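Local atomic coordinates of aminopeptidase YwaD (Bacillus subtilis, PDB entry 6HC6), a protein that removes N-terminal amino acids such as arginine, lysine and leucine from peptides, as a secreted monomeric aminopeptidase that binds two zinc ions per subunit. Residues I52-E57 with A73-S78; A67-S72 with H250-P255; L110-S115 with V254-G259; A260-S265 with I450-K455. One frame throughout, in Å; residues are numbered along the deposited sequence.

Interaction 1: I52-E57 with A73-S78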
loop_
_atom_site.group_PDB
_atom_site.type_symbol
_atom_site.label_atom_id
_atom_site.label_comp_id
_atom_site.label_asym_id
_atom_site.label_seq_id
_atom_site.Cartn_x
_atom_site.Cartn_y
_atom_site.Cartn_z
ATOM N N ILE A 52 -13.255 -7.060 7.356
ATOM C CA ILE A 52 -13.216 -5.960 6.389
ATOM C C ILE A 52 -14.230 -4.881 6.750
ATOM O O ILE A 52 -13.964 -3.679 6.588
ATOM C CB ILE A 52 -13.462 -6.484 4.962
ATOM C CG1 ILE A 52 -12.339 -7.414 4.525
ATOM C CG2 ILE A 52 -13.606 -5.304 3.978
ATOM C CD1 ILE A 52 -12.638 -8.044 3.156
ATOM N N SER A 53 -15.429 -5.288 7.188
ATOM C CA SER A 53 -16.434 -4.321 7.627
ATOM C C SER A 53 -15.932 -3.504 8.809
ATOM O O SER A 53 -16.122 -2.284 8.864
ATOM C CB SER A 53 -17.731 -5.038 8.005
ATOM O OG SER A 53 -18.700 -4.116 8.465
ATOM N N GLN A 54 -15.328 -4.171 9.790
ATOM C CA GLN A 54 -14.778 -3.449 10.930
ATOM C C GLN A 54 -13.747 -2.421 10.483
ATOM O O GLN A 54 -13.735 -1.285 10.973
ATOM C CB GLN A 54 -14.151 -4.432 11.911
ATOM C CG GLN A 54 -15.138 -5.346 12.599
ATOM C CD GLN A 54 -14.464 -6.209 13.658
ATOM O OE1 GLN A 54 -13.566 -6.994 13.356
ATOM N NE2 GLN A 54 -14.889 -6.057 14.906
ATOM N N LEU A 55 -12.873 -2.800 9.551
ATOM C CA LEU A 55 -11.794 -1.905 9.155
ATOM C C LEU A 55 -12.276 -0.805 8.221
ATOM O O LEU A 55 -11.888 0.354 8.382
ATOM C CB LEU A 55 -10.667 -2.691 8.488
ATOM C CG LEU A 55 -9.866 -3.656 9.358
ATOM C CD1 LEU A 55 -9.058 -4.609 8.502
ATOM C CD2 LEU A 55 -8.958 -2.903 10.342
ATOM N N SER A 56 -13.100 -1.144 7.224
ATOM C CA SER A 56 -13.420 -0.192 6.170
ATOM C C SER A 56 -14.735 0.537 6.383
ATOM O O SER A 56 -14.932 1.600 5.780
ATOM C CB SER A 56 -13.461 -0.894 4.809
ATOM O OG SER A 56 -14.585 -1.743 4.729
ATOM N N GLU A 57 -15.640 -0.008 7.198
ATOM C CA GLU A 57 -16.912 0.635 7.510
ATOM C C GLU A 57 -16.949 1.228 8.910
ATOM O O GLU A 57 -17.263 2.414 9.078
ATOM C CB GLU A 57 -18.061 -0.368 7.361
ATOM C CG GLU A 57 -18.204 -0.989 5.989
ATOM C CD GLU A 57 -19.538 -1.689 5.840
ATOM O OE1 GLU A 57 -20.392 -1.185 5.082
ATOM O OE2 GLU A 57 -19.733 -2.739 6.495
ATOM N N ALA A 73 -4.962 -0.713 14.471
ATOM C CA ALA A 73 -3.916 -1.515 15.098
ATOM C C ALA A 73 -4.409 -2.141 16.394
ATOM O O ALA A 73 -4.125 -3.311 16.674
ATOM C CB ALA A 73 -2.672 -0.661 15.351
ATOM N N LEU A 74 -5.147 -1.372 17.197
ATOM C CA LEU A 74 -5.739 -1.919 18.415
ATOM C C LEU A 74 -6.680 -3.072 18.094
ATOM O O LEU A 74 -6.710 -4.080 18.806
ATOM C CB LEU A 74 -6.494 -0.824 19.167
ATOM C CG LEU A 74 -5.706 0.377 19.694
ATOM C CD1 LEU A 74 -6.619 1.298 20.523
ATOM C CD2 LEU A 74 -4.531 -0.095 20.532
ATOM N N LEU A 75 -7.482 -2.927 17.039
ATOM C CA LEU A 75 -8.418 -3.986 16.681
ATOM C C LEU A 75 -7.681 -5.241 16.235
ATOM O O LEU A 75 -8.050 -6.360 16.622
ATOM C CB LEU A 75 -9.356 -3.494 15.585
ATOM C CG LEU A 75 -10.133 -4.562 14.820
ATOM C CD1 LEU A 75 -11.223 -5.154 15.703
ATOM C CD2 LEU A 75 -10.730 -3.936 13.574
ATOM N N ILE A 76 -6.633 -5.076 15.431
ATOM C CA ILE A 76 -5.893 -6.223 14.923
ATOM C C ILE A 76 -5.158 -6.922 16.051
ATOM O O ILE A 76 -5.156 -8.158 16.132
ATOM C CB ILE A 76 -4.932 -5.782 13.806
ATOM C CG1 ILE A 76 -5.721 -5.280 12.607
ATOM C CG2 ILE A 76 -4.001 -6.922 13.406
ATOM C CD1 ILE A 76 -4.918 -4.339 11.723
ATOM N N ALA A 77 -4.529 -6.151 16.945
ATOM C CA ALA A 77 -3.835 -6.749 18.081
ATOM C C ALA A 77 -4.801 -7.546 18.939
ATOM O O ALA A 77 -4.500 -8.670 19.363
ATOM C CB ALA A 77 -3.153 -5.665 18.917
ATOM N N SER A 78 -5.971 -6.968 19.219
ATOM C CA SER A 78 -6.967 -7.677 20.013
ATOM C C SER A 78 -7.385 -8.971 19.324
ATOM O O SER A 78 -7.507 -10.018 19.974
ATOM C CB SER A 78 -8.169 -6.763 20.262
ATOM O OG SER A 78 -9.305 -7.501 20.670
#
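Gln54 turns one face of its side-chain amide to Leu75, whose methyl CD1 lies over the group, displaced toward its O and N end. Leu75 CD1 stands 3.8 Å from Gln54 OE1 and almost as near to NE2 and CD, so the methyl meets the amide as a whole and no one atom of it. Nearer the backbone of Gln54, its CB touches the other branch, Leu75 CD2, at 3.8 Å. That methyl is shared: Leu55 brings its own CD2 to 3.8 Å from Leu75 CD2, meeting it methyl to methyl. With CG anti to the backbone N (chi1 164°), Leu75 carries both branches across to helix 45-59. The contact thus joins helix 45-59 to helix 67-82, the next in the chain; Leu55 also touches Thr267 of helix 260-277, while Ile76 packs on Tyr251. An alanine in place of Gln54 would keep the CB contact but would probably uncover Leu75 CD1, the amide that lies beneath it being gone. With no hydrogen bond between the two segments, the helices are joined here by dispersion and by the shielding of leucine methyls, the amide at the margin adding van der Waals contact through its face.

Interaction 2: A67-S72 with H250-P255. With ZN (zinc ion), chain D.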
loop_
_atom_site.group_PDB
_atom_site.type_symbol
_atom_site.label_atom_id
_atom_site.label_comp_id
_atom_site.label_asym_id
_atom_site.label_seq_id
_atom_site.Cartn_x
_atom_site.Cartn_y
_atom_site.Cartn_z
ATOM N N ALA A 67 -5.347 8.645 13.533
ATOM C CA ALA A 67 -6.093 7.959 14.573
ATOM C C ALA A 67 -6.803 6.717 14.045
ATOM O O ALA A 67 -6.907 5.712 14.760
ATOM C CB ALA A 67 -7.088 8.934 15.204
ATOM N N ALA A 68 -7.283 6.751 12.798
ATOM C CA ALA A 68 -7.946 5.573 12.241
ATOM C C ALA A 68 -6.979 4.404 12.105
ATOM O O ALA A 68 -7.346 3.251 12.355
ATOM C CB ALA A 68 -8.567 5.898 10.882
ATOM N N GLU A 69 -5.741 4.672 11.691
ATOM C CA GLU A 69 -4.785 3.577 11.609
ATOM C C GLU A 69 -4.454 3.049 13.000
ATOM O O GLU A 69 -4.332 1.836 13.194
ATOM C CB GLU A 69 -3.516 4.008 10.869
ATOM C CG GLU A 69 -2.603 2.817 10.504
ATOM C CD GLU A 69 -1.216 3.225 10.050
ATOM O OE1 GLU A 69 -0.715 2.630 9.069
ATOM O OE2 GLU A 69 -0.602 4.114 10.677
ATOM N N LYS A 70 -4.344 3.939 13.986
ATOM C CA LYS A 70 -4.039 3.481 15.339
ATOM C C LYS A 70 -5.197 2.669 15.912
ATOM O O LYS A 70 -4.977 1.630 16.547
ATOM C CB LYS A 70 -3.678 4.678 16.222
ATOM C CG LYS A 70 -2.177 5.016 16.082
ATOM C CD LYS A 70 -1.851 6.491 16.108
ATOM C CE LYS A 70 -0.486 6.774 15.454
ATOM N NZ LYS A 70 0.654 6.016 16.069
ATOM N N LYS A 71 -6.437 3.112 15.679
ATOM C CA LYS A 71 -7.604 2.337 16.094
ATOM C C LYS A 71 -7.591 0.957 15.450
ATOM O O LYS A 71 -7.893 -0.051 16.104
ATOM C CB LYS A 71 -8.883 3.090 15.716
ATOM C CG LYS A 71 -10.139 2.642 16.429
ATOM C CD LYS A 71 -11.088 3.817 16.614
ATOM C CE LYS A 71 -12.391 3.393 17.274
ATOM N NZ LYS A 71 -13.313 2.749 16.293
ATOM N N SER A 72 -7.228 0.896 14.165
ATOM C CA SER A 72 -7.160 -0.382 13.467
ATOM C C SER A 72 -6.099 -1.288 14.069
ATOM O O SER A 72 -6.300 -2.505 14.174
ATOM C CB SER A 72 -6.865 -0.156 11.982
ATOM O OG SER A 72 -7.831 0.687 11.412
ATOM N N HIS A 250 -0.770 -5.393 4.682
ATOM C CA HIS A 250 -0.794 -4.030 5.208
ATOM C C HIS A 250 -2.221 -3.615 5.537
ATOM O O HIS A 250 -3.166 -3.973 4.834
ATOM C CB HIS A 250 -0.126 -3.043 4.243
ATOM C CG HIS A 250 -0.923 -2.690 3.015
ATOM N ND1 HIS A 250 -1.774 -1.605 2.966
ATOM C CD2 HIS A 250 -0.897 -3.196 1.758
ATOM C CE1 HIS A 250 -2.300 -1.501 1.758
ATOM N NE2 HIS A 250 -1.759 -2.435 0.989
ATOM N N TYR A 251 -2.376 -2.857 6.619
ATOM C CA TYR A 251 -3.709 -2.515 7.093
ATOM C C TYR A 251 -4.001 -1.027 6.954
ATOM O O TYR A 251 -5.074 -0.574 7.381
ATOM C CB TYR A 251 -3.899 -2.990 8.541
ATOM C CG TYR A 251 -3.083 -2.241 9.568
ATOM C CD1 TYR A 251 -1.750 -2.559 9.800
ATOM C CD2 TYR A 251 -3.652 -1.240 10.321
ATOM C CE1 TYR A 251 -0.995 -1.862 10.726
ATOM C CE2 TYR A 251 -2.913 -0.540 11.275
ATOM C CZ TYR A 251 -1.586 -0.857 11.464
ATOM O OH TYR A 251 -0.831 -0.181 12.395
ATOM N N ASP A 252 -3.103 -0.262 6.328
ATOM C CA ASP A 252 -3.421 1.131 6.027
ATOM C C ASP A 252 -4.035 1.252 4.636
ATOM O O ASP A 252 -3.983 0.327 3.826
ATOM C CB ASP A 252 -2.182 2.012 6.141
ATOM C CG ASP A 252 -1.139 1.710 5.076
ATOM O OD1 ASP A 252 -0.832 0.509 4.872
ATOM O OD2 ASP A 252 -0.609 2.669 4.469
ATOM N N SER A 253 -4.635 2.413 4.369
ATOM C CA SER A 253 -5.218 2.701 3.060
ATOM C C SER A 253 -4.883 4.134 2.677
ATOM O O SER A 253 -4.408 4.918 3.500
ATOM C CB SER A 253 -6.736 2.478 3.044
ATOM O OG SER A 253 -7.401 3.483 3.781
ATOM N N VAL A 254 -5.138 4.480 1.417
ATOM C CA VAL A 254 -4.841 5.830 0.921
ATOM C C VAL A 254 -5.964 6.779 1.329
ATOM O O VAL A 254 -7.092 6.337 1.610
ATOM C CB VAL A 254 -4.631 5.850 -0.606
ATOM C CG1 VAL A 254 -3.508 4.884 -1.032
ATOM C CG2 VAL A 254 -5.934 5.530 -1.336
ATOM N N PRO A 255 -5.695 8.082 1.405
ATOM C CA PRO A 255 -6.743 9.033 1.781
ATOM C C PRO A 255 -7.988 8.895 0.917
ATOM O O PRO A 255 -7.909 8.644 -0.286
ATOM C CB PRO A 255 -6.066 10.392 1.575
ATOM C CG PRO A 255 -4.636 10.137 1.854
ATOM C CD PRO A 255 -4.374 8.733 1.298
HETATM ZN ZN ZN D . -2.038 -2.717 -1.137
HETATM O O HOH W 1 -1.718 -2.693 -3.109
HETATM O O HOH W 2 -1.180 -0.857 -1.419
#
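Tyr251 and Glu69 cross at about a right angle where helix 67-82 covers the loop that follows strand 244-250, whose last residue, His250, is a zinc ligand in this M28 peptidase. The ring turns its CD2-CE2 edge to Glu69 O and Ser72 CB, whereas Glu69 CG stands well out of the ring plane, 3.5 Å from Tyr251 CE2. Glu69 O lies in the ring plane, 3.4 Å from Tyr251 CE2. A little further along this edge, Ser72 CB approaches Tyr251 CD2 at 3.8 Å. The ring reaches the helix from the crowded position between its backbone N and carbonyl carbon (chi1 69°), and its hydroxyl goes on to bond Gln228 O. A leucine in place of Tyr251 would probably leave Gln228 O without that partner and open a gap beside Glu69 and Ser72.

Against Asp252 the glutamate behaves differently: the two side chains run side by side in the same direction, their carboxylate planes 48° apart. Glu69 OE1 meets not the acid but its methylene, 3.3 Å from Asp252 CB. The two acids are each gripped by other groups, Glu69 by Ser227 OG and the backbone N atoms of Gly65 and Ala293, Asp252 by Glu295 N. Asp252 is also a second-shell residue. Its OD1 takes a bond of 3.0 Å from His250 ND1, which comes from above the carboxylate plane and helps to fix the turn of the imidazole; the other ring nitrogen, His250 NE2, binds a zinc ion at 2.2 Å.

Interaction 3: L110-S115 with V254-G259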
loop_
_atom_site.group_PDB
_atom_site.type_symbol
_atom_site.label_atom_id
_atom_site.label_comp_id
_atom_site.label_asym_id
_atom_site.label_seq_id
_atom_site.Cartn_x
_atom_site.Cartn_y
_atom_site.Cartn_z
ATOM N N LEU A 110 -9.913 21.019 -4.359
ATOM C CA LEU A 110 -9.457 19.920 -3.522
ATOM C C LEU A 110 -8.089 19.435 -3.974
ATOM O O LEU A 110 -7.817 19.335 -5.172
ATOM C CB LEU A 110 -10.452 18.768 -3.591
ATOM C CG LEU A 110 -11.835 19.060 -3.030
ATOM C CD1 LEU A 110 -12.659 17.775 -3.010
ATOM C CD2 LEU A 110 -11.701 19.644 -1.641
ATOM N N LEU A 111 -7.229 19.108 -3.010
ATOM C CA LEU A 111 -5.866 18.728 -3.325
ATOM C C LEU A 111 -5.438 17.555 -2.462
ATOM O O LEU A 111 -6.027 17.270 -1.417
ATOM C CB LEU A 111 -4.892 19.906 -3.131
ATOM C CG LEU A 111 -4.622 20.399 -1.702
ATOM C CD1 LEU A 111 -3.500 19.617 -1.006
ATOM C CD2 LEU A 111 -4.255 21.869 -1.716
ATOM N N GLN A 112 -4.388 16.881 -2.914
ATOM C CA GLN A 112 -3.661 15.927 -2.087
ATOM C C GLN A 112 -2.197 16.317 -2.150
ATOM O O GLN A 112 -1.630 16.418 -3.242
ATOM C CB GLN A 112 -3.862 14.489 -2.571
ATOM C CG GLN A 112 -5.092 13.834 -1.993
ATOM C CD GLN A 112 -4.771 13.084 -0.723
ATOM O OE1 GLN A 112 -4.267 11.965 -0.771
ATOM N NE2 GLN A 112 -5.029 13.709 0.423
ATOM N N ALA A 113 -1.597 16.550 -0.989
ATOM C CA ALA A 113 -0.226 17.015 -0.922
ATOM C C ALA A 113 0.722 15.827 -0.940
ATOM O O ALA A 113 0.417 14.762 -0.396
ATOM C CB ALA A 113 -0.001 17.855 0.332
ATOM N N ALA A 114 1.863 16.010 -1.589
ATOM C CA ALA A 114 2.835 14.938 -1.713
ATOM C C ALA A 114 3.644 14.816 -0.426
ATOM O O ALA A 114 4.220 15.795 0.055
ATOM C CB ALA A 114 3.763 15.195 -2.897
ATOM N N SER A 115 3.676 13.614 0.135
ATOM C CA SER A 115 4.562 13.353 1.257
ATOM C C SER A 115 5.996 13.696 0.870
ATOM O O SER A 115 6.451 13.387 -0.234
ATOM C CB SER A 115 4.443 11.886 1.681
ATOM O OG SER A 115 5.281 11.596 2.784
ATOM N N VAL A 254 -5.138 4.480 1.417
ATOM C CA VAL A 254 -4.841 5.830 0.921
ATOM C C VAL A 254 -5.964 6.779 1.329
ATOM O O VAL A 254 -7.092 6.337 1.610
ATOM C CB VAL A 254 -4.631 5.850 -0.606
ATOM C CG1 VAL A 254 -3.508 4.884 -1.032
ATOM C CG2 VAL A 254 -5.934 5.530 -1.336
ATOM N N PRO A 255 -5.695 8.082 1.405
ATOM C CA PRO A 255 -6.743 9.033 1.781
ATOM C C PRO A 255 -7.988 8.895 0.917
ATOM O O PRO A 255 -7.909 8.644 -0.286
ATOM C CB PRO A 255 -6.066 10.392 1.575
ATOM C CG PRO A 255 -4.636 10.137 1.854
ATOM C CD PRO A 255 -4.374 8.733 1.298
ATOM N N PHE A 256 -9.144 9.063 1.556
ATOM C CA PHE A 256 -10.481 9.022 0.969
ATOM C C PHE A 256 -10.886 7.631 0.532
ATOM O O PHE A 256 -11.994 7.469 0.025
ATOM C CB PHE A 256 -10.646 9.970 -0.227
ATOM C CG PHE A 256 -10.192 11.369 0.061
ATOM C CD1 PHE A 256 -10.918 12.175 0.927
ATOM C CD2 PHE A 256 -9.025 11.860 -0.503
ATOM C CE1 PHE A 256 -10.499 13.465 1.208
ATOM C CE2 PHE A 256 -8.597 13.143 -0.226
ATOM C CZ PHE A 256 -9.333 13.946 0.634
ATOM N N SER A 257 -10.038 6.623 0.716
ATOM C CA SER A 257 -10.450 5.270 0.348
ATOM C C SER A 257 -10.762 4.462 1.596
ATOM O O SER A 257 -9.899 4.345 2.474
ATOM C CB SER A 257 -9.349 4.570 -0.447
ATOM O OG SER A 257 -9.600 3.173 -0.558
ATOM N N PRO A 258 -11.957 3.872 1.706
ATOM C CA PRO A 258 -12.205 2.929 2.806
ATOM C C PRO A 258 -11.255 1.751 2.801
ATOM O O PRO A 258 -11.187 1.040 3.810
ATOM C CB PRO A 258 -13.651 2.463 2.574
ATOM C CG PRO A 258 -14.267 3.508 1.633
ATOM C CD PRO A 258 -13.114 4.017 0.807
ATOM N N GLY A 259 -10.543 1.510 1.702
ATOM C CA GLY A 259 -9.539 0.452 1.710
ATOM C C GLY A 259 -10.115 -0.919 1.995
ATOM O O GLY A 259 -9.491 -1.730 2.693
#
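A type II beta turn from Val254 to Ser257 places Pro255 and Phe256 at its two central positions, and both meet Gln112 of strand 107-113. The turn belongs to the loop between strand 244-250 and helix 260-277, near the zinc site; the strand belongs to the seven-stranded sheet that includes strands of the PA domain. The contact therefore bridges the peptidase and PA-containing parts of the protein. Backbone closure of the turn is the 3.1 Å bond from Ser257 N to Val254 O, and Phe256 takes the positive phi (70°) expected at the third position.

Gln112 is bent at its second torsion (chi2 -92°), which swings the amide across the turn. Its OE1 comes to 3.2 Å from Pro255 CG and touches CB of the same ring nearly as closely. The amide nitrogen is 3.7 Å from Phe256 CE2, approaching the ring obliquely, with amide and ring planes 70° apart. Further back along the chain, Gln112 CG lies in the ring plane at the edge of Phe256, 4.0 Å from CE2.

No hydrogen bond links the two segments, and OE1 has a weak one to Thr186 OG1. The carbonyl oxygen probably draws some attraction from the slightly polarised C-H groups of the proline, yet the interaction is mainly van der Waals: a small contact near the surface between the two parts of the protein.

Interaction 4: A260-S265 with I450-K455. With ZN (zinc ion), chain E; ZN (zinc ion), chain D.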
loop_
_atom_site.group_PDB
_atom_site.type_symbol
_atom_site.label_atom_id
_atom_site.label_comp_id
_atom_site.label_asym_id
_atom_site.label_seq_id
_atom_site.Cartn_x
_atom_site.Cartn_y
_atom_site.Cartn_z
ATOM N N ALA A 260 -11.319 -1.183 1.504
ATOM C CA ALA A 260 -11.909 -2.500 1.717
ATOM C C ALA A 260 -11.063 -3.578 1.055
ATOM O O ALA A 260 -10.659 -4.553 1.708
ATOM C CB ALA A 260 -13.339 -2.525 1.190
ATOM N N ASN A 261 -10.763 -3.414 -0.240
ATOM C CA ASN A 261 -9.905 -4.381 -0.911
ATOM C C ASN A 261 -8.409 -4.080 -0.776
ATOM O O ASN A 261 -7.604 -5.013 -0.648
ATOM C CB ASN A 261 -10.265 -4.480 -2.398
ATOM C CG ASN A 261 -9.696 -5.730 -3.010
ATOM O OD1 ASN A 261 -9.718 -6.791 -2.360
ATOM N ND2 ASN A 261 -9.122 -5.625 -4.215
ATOM N N ASP A 262 -8.007 -2.804 -0.838
ATOM C CA ASP A 262 -6.608 -2.390 -0.643
ATOM C C ASP A 262 -6.496 -1.649 0.690
ATOM O O ASP A 262 -6.586 -0.424 0.720
ATOM C CB ASP A 262 -6.147 -1.468 -1.805
ATOM C CG ASP A 262 -4.657 -1.210 -1.783
ATOM O OD1 ASP A 262 -3.933 -2.017 -1.146
ATOM O OD2 ASP A 262 -4.203 -0.201 -2.397
ATOM N N ASN A 263 -6.258 -2.371 1.796
ATOM C CA ASN A 263 -6.013 -3.804 1.832
ATOM C C ASN A 263 -6.692 -4.415 3.053
ATOM O O ASN A 263 -6.117 -5.239 3.757
ATOM C CB ASN A 263 -4.506 -4.084 1.860
ATOM C CG ASN A 263 -4.192 -5.568 1.769
ATOM O OD1 ASN A 263 -4.926 -6.320 1.132
ATOM N ND2 ASN A 263 -3.097 -5.990 2.401
ATOM N N GLY A 264 -7.924 -3.990 3.324
ATOM C CA GLY A 264 -8.710 -4.708 4.318
ATOM C C GLY A 264 -8.788 -6.183 3.986
ATOM O O GLY A 264 -8.733 -7.041 4.874
ATOM N N SER A 265 -8.881 -6.499 2.693
ATOM C CA SER A 265 -8.997 -7.882 2.263
ATOM C C SER A 265 -7.807 -8.710 2.726
ATOM O O SER A 265 -7.981 -9.776 3.322
ATOM C CB SER A 265 -9.140 -7.955 0.736
ATOM O OG SER A 265 -7.939 -7.523 0.105
ATOM N N ILE A 450 8.780 -0.183 -5.540
ATOM C CA ILE A 450 8.553 0.118 -4.133
ATOM C C ILE A 450 7.253 0.881 -3.939
ATOM O O ILE A 450 6.424 0.519 -3.105
ATOM C CB ILE A 450 9.740 0.897 -3.528
ATOM C CG1 ILE A 450 10.982 0.007 -3.500
ATOM C CG2 ILE A 450 9.367 1.377 -2.118
ATOM C CD1 ILE A 450 12.242 0.739 -3.167
ATOM N N PHE A 451 7.061 1.943 -4.709
ATOM C CA PHE A 451 5.950 2.856 -4.514
ATOM C C PHE A 451 4.803 2.542 -5.472
ATOM O O PHE A 451 4.971 1.847 -6.477
ATOM C CB PHE A 451 6.423 4.298 -4.699
ATOM C CG PHE A 451 7.547 4.680 -3.786
ATOM C CD1 PHE A 451 8.863 4.507 -4.173
ATOM C CD2 PHE A 451 7.281 5.184 -2.519
ATOM C CE1 PHE A 451 9.900 4.846 -3.326
ATOM C CE2 PHE A 451 8.319 5.514 -1.663
ATOM C CZ PHE A 451 9.625 5.344 -2.068
ATOM N N GLU A 452 3.623 3.056 -5.127
ATOM C CA GLU A 452 2.439 3.017 -5.972
ATOM C C GLU A 452 2.141 4.427 -6.461
ATOM O O GLU A 452 2.387 5.402 -5.745
ATOM C CB GLU A 452 1.233 2.457 -5.208
ATOM C CG GLU A 452 1.507 1.064 -4.632
ATOM C CD GLU A 452 0.423 0.550 -3.696
ATOM O OE1 GLU A 452 -0.767 0.930 -3.840
ATOM O OE2 GLU A 452 0.763 -0.281 -2.824
ATOM N N ASP A 453 1.636 4.532 -7.689
ATOM C CA ASP A 453 1.181 5.806 -8.252
ATOM C C ASP A 453 2.284 6.870 -8.227
ATOM O O ASP A 453 2.130 7.936 -7.627
ATOM C CB ASP A 453 -0.057 6.324 -7.503
ATOM C CG ASP A 453 -1.283 5.443 -7.684
ATOM O OD1 ASP A 453 -1.298 4.613 -8.621
ATOM O OD2 ASP A 453 -2.243 5.605 -6.890
ATOM N N ILE A 454 3.407 6.583 -8.894
ATOM C CA ILE A 454 4.487 7.569 -8.959
ATOM C C ILE A 454 4.513 8.329 -10.276
ATOM O O ILE A 454 5.385 9.183 -10.468
ATOM C CB ILE A 454 5.873 6.938 -8.699
ATOM C CG1 ILE A 454 6.203 5.856 -9.724
ATOM C CG2 ILE A 454 5.951 6.407 -7.294
ATOM C CD1 ILE A 454 7.616 5.315 -9.581
ATOM N N LYS A 455 3.597 8.039 -11.192
ATOM C CA LYS A 455 3.465 8.821 -12.413
ATOM C C LYS A 455 2.030 8.728 -12.924
ATOM O O LYS A 455 1.632 9.480 -13.824
ATOM C CB LYS A 455 4.450 8.351 -13.486
ATOM C CG LYS A 455 4.193 6.944 -13.982
ATOM C CD LYS A 455 5.206 6.530 -15.034
ATOM C CE LYS A 455 5.056 7.341 -16.305
ATOM N NZ LYS A 455 6.142 7.062 -17.302
ATOM O OXT LYS A 455 1.245 7.900 -12.440
HETATM ZN ZN ZN E . -2.448 0.851 -2.308
HETATM ZN ZN ZN D . -2.038 -2.717 -1.137
HETATM O O HOH W 1 -1.718 -2.693 -3.109
HETATM O O HOH W 2 -1.180 -0.857 -1.419
#
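Asp262 and Glu452 face each other with their CA atoms 11.8 Å apart, the first near the start of helix 260-277 and just before a cis peptide bond to Asn263, the second on the irregular C-terminal tail. The gap is filled by the two-zinc centre of the M28 peptidase. Asp262 is the bridging carboxylate: its OD1 binds one zinc ion at 2.0 Å, while its OD2 binds the other, also at 2.0 Å. Its CG is anti to the backbone N (chi1 -170°), which extends the carboxylate from the helix start into the space between the metals, themselves 3.8 Å apart.

Glu452 stretches in from the opposite segment and holds the zinc ion bound by Asp262 OD2. It does so through one oxygen, OE1, at 2.3 Å, and that atom is also hydrogen-bonded by Tyr400 OH. Glu452 OE2 instead accepts a 2.5 Å hydrogen bond from water 2, which itself bridges the two zinc ions. Water 1, on the other zinc, reaches OE2 only weakly. Glu295 and His401 complete the site of the zinc held by Asp262 OD2 and Glu452 OE1; His250 and Asp323 complete that of the zinc on Asp262 OD1.

Asp262 OD2 and Glu452 OE1 stay 3.9 Å from each other, with no bond between them, and are joined through the zinc ion they both bind. The contact is made by coordination and not by packing, and a tail carboxylate that occupies a zinc position and holds the bridging water would probably have to move for a peptide substrate to bind there.

Overall arrangement
Of the four contacts in this chain, interaction 2 is fully buried; interactions 1 and 4 are partly so, and interaction 3 lies at the surface between domains. Interactions 1 and 2 share helix 67-82, and Tyr251 packs on Ala73 and Ile76 to join them; interactions 2 and 3 share Val254 and Pro255 on the loop leading to helix 260-277. Interaction 4 starts where that loop ends, and His250 of interaction 2 and Asp262 of interaction 4 bind the same zinc ion. The bonding changes accordingly: methyl contacts between helices, aromatic edge and buried acids behind the site, a small amide-to-proline and phenylalanine contact between domains, and metal coordination at the centre.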